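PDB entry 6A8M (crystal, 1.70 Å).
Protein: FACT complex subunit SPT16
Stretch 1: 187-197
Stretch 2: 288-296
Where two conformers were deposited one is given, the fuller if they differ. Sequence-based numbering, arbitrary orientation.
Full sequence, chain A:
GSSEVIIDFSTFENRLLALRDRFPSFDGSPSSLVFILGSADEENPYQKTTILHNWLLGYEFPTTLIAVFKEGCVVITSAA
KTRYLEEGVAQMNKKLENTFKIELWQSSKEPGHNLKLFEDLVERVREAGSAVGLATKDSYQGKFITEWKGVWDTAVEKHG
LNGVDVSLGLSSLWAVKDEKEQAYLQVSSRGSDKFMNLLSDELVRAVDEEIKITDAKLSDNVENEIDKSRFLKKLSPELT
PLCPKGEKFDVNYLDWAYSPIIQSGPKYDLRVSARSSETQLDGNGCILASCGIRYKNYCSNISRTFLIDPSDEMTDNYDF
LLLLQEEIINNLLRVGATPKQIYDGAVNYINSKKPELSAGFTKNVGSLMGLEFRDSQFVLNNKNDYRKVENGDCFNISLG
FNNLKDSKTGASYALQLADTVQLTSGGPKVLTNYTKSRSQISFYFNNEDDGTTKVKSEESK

Stretch 1 (187-197) VSSRGSDKFMN
Stretch 2 288-296: LASCGIRYK

Two helix serines, S188 and S192, approach the strand backbone at I293 within a largely apolar contact. S192 OG (chi1 m) lies 3.1 Å from I293 N and accepts a weak hydrogen bond from it, the N-H...O angle being only 123°. One turn earlier S188, with chi1 t, brings its OG to 2.7 Å from I293 O. With these small side chains at the interface the backbones come close: CA atoms are 4.8 Å apart for S188 and Y295 and 5.3 Å apart for S192 and I293.

Residues 187-197 form continuous helix, with phi/psi near -60/-45 and each backbone N from G191 to N197 donating to the O four residues earlier, N to O 2.8 to 3.1 Å. Residues 288-295 are extended, with phi from -99 to -149° and psi from 124 to 156°; K296 then turns to 44/44°. The helix runs roughly antiparallel to both strand segments, at 144° to 288-291 (axes 8.7 Å apart at closest) and 146° to 293-295 (7.0 Å).

Alternation along the strand directs A289, C291, I293 and Y295 toward the helix, while S290 and R294 point away. I293 (m, m) has the largest covered area, 93 Å²; its CG1 packs 3.8 Å from G191 C and its CD1 3.7 Å from F195 CD2, F195 being m. G191 suits this spot, since a CB there would lie 3.3 Å from I293 CG2 and 3.1 Å from S188 O.

At one end, V187 (t) places CG1 over a face of the Y295 ring (chi1 t), 3.7 Å from its centroid, a CH-pi contact. Toward the other, M196 (t, p, p) folds its flexible thioether strandward, setting SD 4.0 Å from A289 CB and CE 4.2 Å from C291 SG. C291 (p) also packs its SG 4.1 Å from F195 CB. Together the stretches bury 532 Å².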

# COMPACT_ATOMS: atom_id res chain seq x y z
N VAL A 187 8.07 11.40 1.27
CA VAL A 187 8.27 11.52 2.71
C VAL A 187 8.31 10.14 3.33
O VAL A 187 9.23 9.80 4.08
CB VAL A 187 7.16 12.37 3.35
CG1 VAL A 187 7.29 12.37 4.87
CG2 VAL A 187 7.21 13.83 2.84
N SER A 188 7.31 9.32 3.00
CA SER A 188 7.25 7.95 3.51
C SER A 188 8.53 7.19 3.20
O SER A 188 9.08 6.50 4.08
CB SER A 188 6.05 7.24 2.89
OG SER A 188 6.01 5.90 3.35
N SER A 189 8.99 7.27 1.95
CA SER A 189 10.18 6.53 1.53
C SER A 189 11.41 6.99 2.30
O SER A 189 12.26 6.17 2.69
CB SER A 189 10.41 6.69 0.02
OG SER A 189 9.38 6.05 -0.73
N ARG A 190 11.54 8.30 2.53
CA ARG A 190 12.68 8.76 3.32
C ARG A 190 12.56 8.25 4.75
O ARG A 190 13.56 7.88 5.37
CB ARG A 190 12.80 10.28 3.30
CG ARG A 190 14.08 10.79 4.01
CD ARG A 190 15.31 10.48 3.19
NE ARG A 190 15.31 11.24 1.94
CZ ARG A 190 15.64 12.53 1.84
NH1 ARG A 190 16.01 13.22 2.91
NH2 ARG A 190 15.60 13.13 0.66
N GLY A 191 11.33 8.17 5.28
CA GLY A 191 11.14 7.50 6.55
C GLY A 191 11.61 6.05 6.53
O GLY A 191 12.31 5.61 7.44
N SER A 192 11.25 5.31 5.48
CA SER A 192 11.72 3.93 5.38
C SER A 192 13.24 3.87 5.39
O SER A 192 13.83 2.99 6.03
CB SER A 192 11.16 3.27 4.12
OG SER A 192 9.78 3.03 4.27
N ASP A 193 13.89 4.76 4.64
CA ASP A 193 15.35 4.88 4.66
C ASP A 193 15.88 5.03 6.08
O ASP A 193 16.86 4.37 6.46
CB ASP A 193 15.81 6.10 3.85
CG ASP A 193 15.82 5.88 2.35
OD1 ASP A 193 15.69 4.73 1.88
OD2 ASP A 193 15.97 6.91 1.65
N LYS A 194 15.27 5.92 6.88
CA LYS A 194 15.80 6.18 8.22
C LYS A 194 15.72 4.95 9.10
O LYS A 194 16.63 4.68 9.88
CB LYS A 194 15.02 7.31 8.89
CG LYS A 194 15.19 8.65 8.24
CD LYS A 194 16.64 9.05 8.25
CE LYS A 194 16.76 10.53 8.16
NZ LYS A 194 18.19 10.92 8.35
N PHE A 195 14.61 4.22 9.01
CA PHE A 195 14.44 3.02 9.82
C PHE A 195 15.30 1.87 9.31
O PHE A 195 15.79 1.07 10.13
CB PHE A 195 12.96 2.66 9.90
CG PHE A 195 12.21 3.56 10.84
CD1 PHE A 195 12.31 3.35 12.21
CD2 PHE A 195 11.51 4.65 10.38
CE1 PHE A 195 11.69 4.22 13.11
CE2 PHE A 195 10.88 5.51 11.27
CZ PHE A 195 10.97 5.29 12.63
N MET A 196 15.53 1.76 8.00
CA MET A 196 16.50 0.76 7.54
C MET A 196 17.89 1.07 8.08
O MET A 196 18.63 0.16 8.47
CB MET A 196 16.50 0.67 6.00
CG MET A 196 17.41 -0.44 5.45
SD MET A 196 17.05 -2.09 6.10
CE MET A 196 15.56 -2.49 5.21
N ASN A 197 18.26 2.36 8.12
CA ASN A 197 19.54 2.73 8.72
C ASN A 197 19.61 2.29 10.18
O ASN A 197 20.63 1.76 10.63
CB ASN A 197 19.78 4.24 8.63
CG ASN A 197 21.08 4.64 9.31
OD1 ASN A 197 22.15 4.26 8.85
ND2 ASN A 197 20.99 5.33 10.45
N LEU A 288 18.44 -10.90 5.79
CA LEU A 288 17.44 -10.13 5.07
C LEU A 288 16.70 -9.19 6.01
O LEU A 288 16.29 -9.59 7.11
CB LEU A 288 16.42 -11.05 4.39
CG LEU A 288 16.98 -12.18 3.52
CD1 LEU A 288 15.81 -12.86 2.81
CD2 LEU A 288 18.01 -11.69 2.51
N ALA A 289 16.50 -7.96 5.56
CA ALA A 289 15.74 -6.99 6.34
C ALA A 289 14.78 -6.24 5.44
O ALA A 289 15.10 -5.95 4.28
CB ALA A 289 16.68 -6.01 7.03
N SER A 290 13.58 -5.97 5.96
CA SER A 290 12.57 -5.23 5.22
C SER A 290 11.84 -4.29 6.16
O SER A 290 11.41 -4.69 7.24
CB SER A 290 11.51 -6.15 4.58
OG SER A 290 12.06 -7.08 3.67
N CYS A 291 11.62 -3.06 5.72
CA CYS A 291 10.70 -2.26 6.50
C CYS A 291 9.99 -1.31 5.56
O CYS A 291 10.46 -1.02 4.46
CB CYS A 291 11.41 -1.53 7.65
SG CYS A 291 12.56 -0.30 7.15
N GLY A 292 8.82 -0.88 6.00
CA GLY A 292 7.97 -0.06 5.16
C GLY A 292 7.17 0.88 6.02
O GLY A 292 6.61 0.46 7.03
N ILE A 293 7.09 2.14 5.60
CA ILE A 293 6.52 3.23 6.39
C ILE A 293 5.28 3.73 5.66
O ILE A 293 5.15 3.56 4.45
CB ILE A 293 7.57 4.34 6.57
CG1 ILE A 293 8.62 3.89 7.60
CG2 ILE A 293 6.96 5.70 6.94
CD1 ILE A 293 8.12 3.95 9.03
N ARG A 294 4.35 4.32 6.41
CA ARG A 294 3.26 5.09 5.84
C ARG A 294 3.40 6.54 6.30
O ARG A 294 3.67 6.80 7.48
CB ARG A 294 1.86 4.56 6.24
CG ARG A 294 1.56 3.11 5.88
CD ARG A 294 0.05 2.80 6.02
NE ARG A 294 -0.48 3.25 7.31
CZ ARG A 294 -0.77 2.45 8.34
NH1 ARG A 294 -0.60 1.14 8.26
NH2 ARG A 294 -1.24 2.98 9.47
N TYR A 295 3.23 7.47 5.37
CA TYR A 295 3.08 8.87 5.75
C TYR A 295 1.79 9.39 5.15
O TYR A 295 1.62 9.36 3.92
CB TYR A 295 4.24 9.74 5.29
CG TYR A 295 4.06 11.12 5.79
CD1 TYR A 295 4.12 11.40 7.15
CD2 TYR A 295 3.79 12.16 4.92
CE1 TYR A 295 3.93 12.70 7.62
CE2 TYR A 295 3.61 13.45 5.38
CZ TYR A 295 3.67 13.71 6.73
OH TYR A 295 3.49 15.00 7.20
N LYS A 296 0.92 9.92 6.00
CA LYS A 296 -0.44 10.30 5.61
C LYS A 296 -1.07 9.23 4.73
O LYS A 296 -1.70 9.52 3.70
CB LYS A 296 -0.45 11.66 4.91
CG LYS A 296 -0.10 12.78 5.88
CD LYS A 296 -0.23 14.16 5.24
CE LYS A 296 -1.67 14.66 5.24
NZ LYS A 296 -1.72 16.16 5.11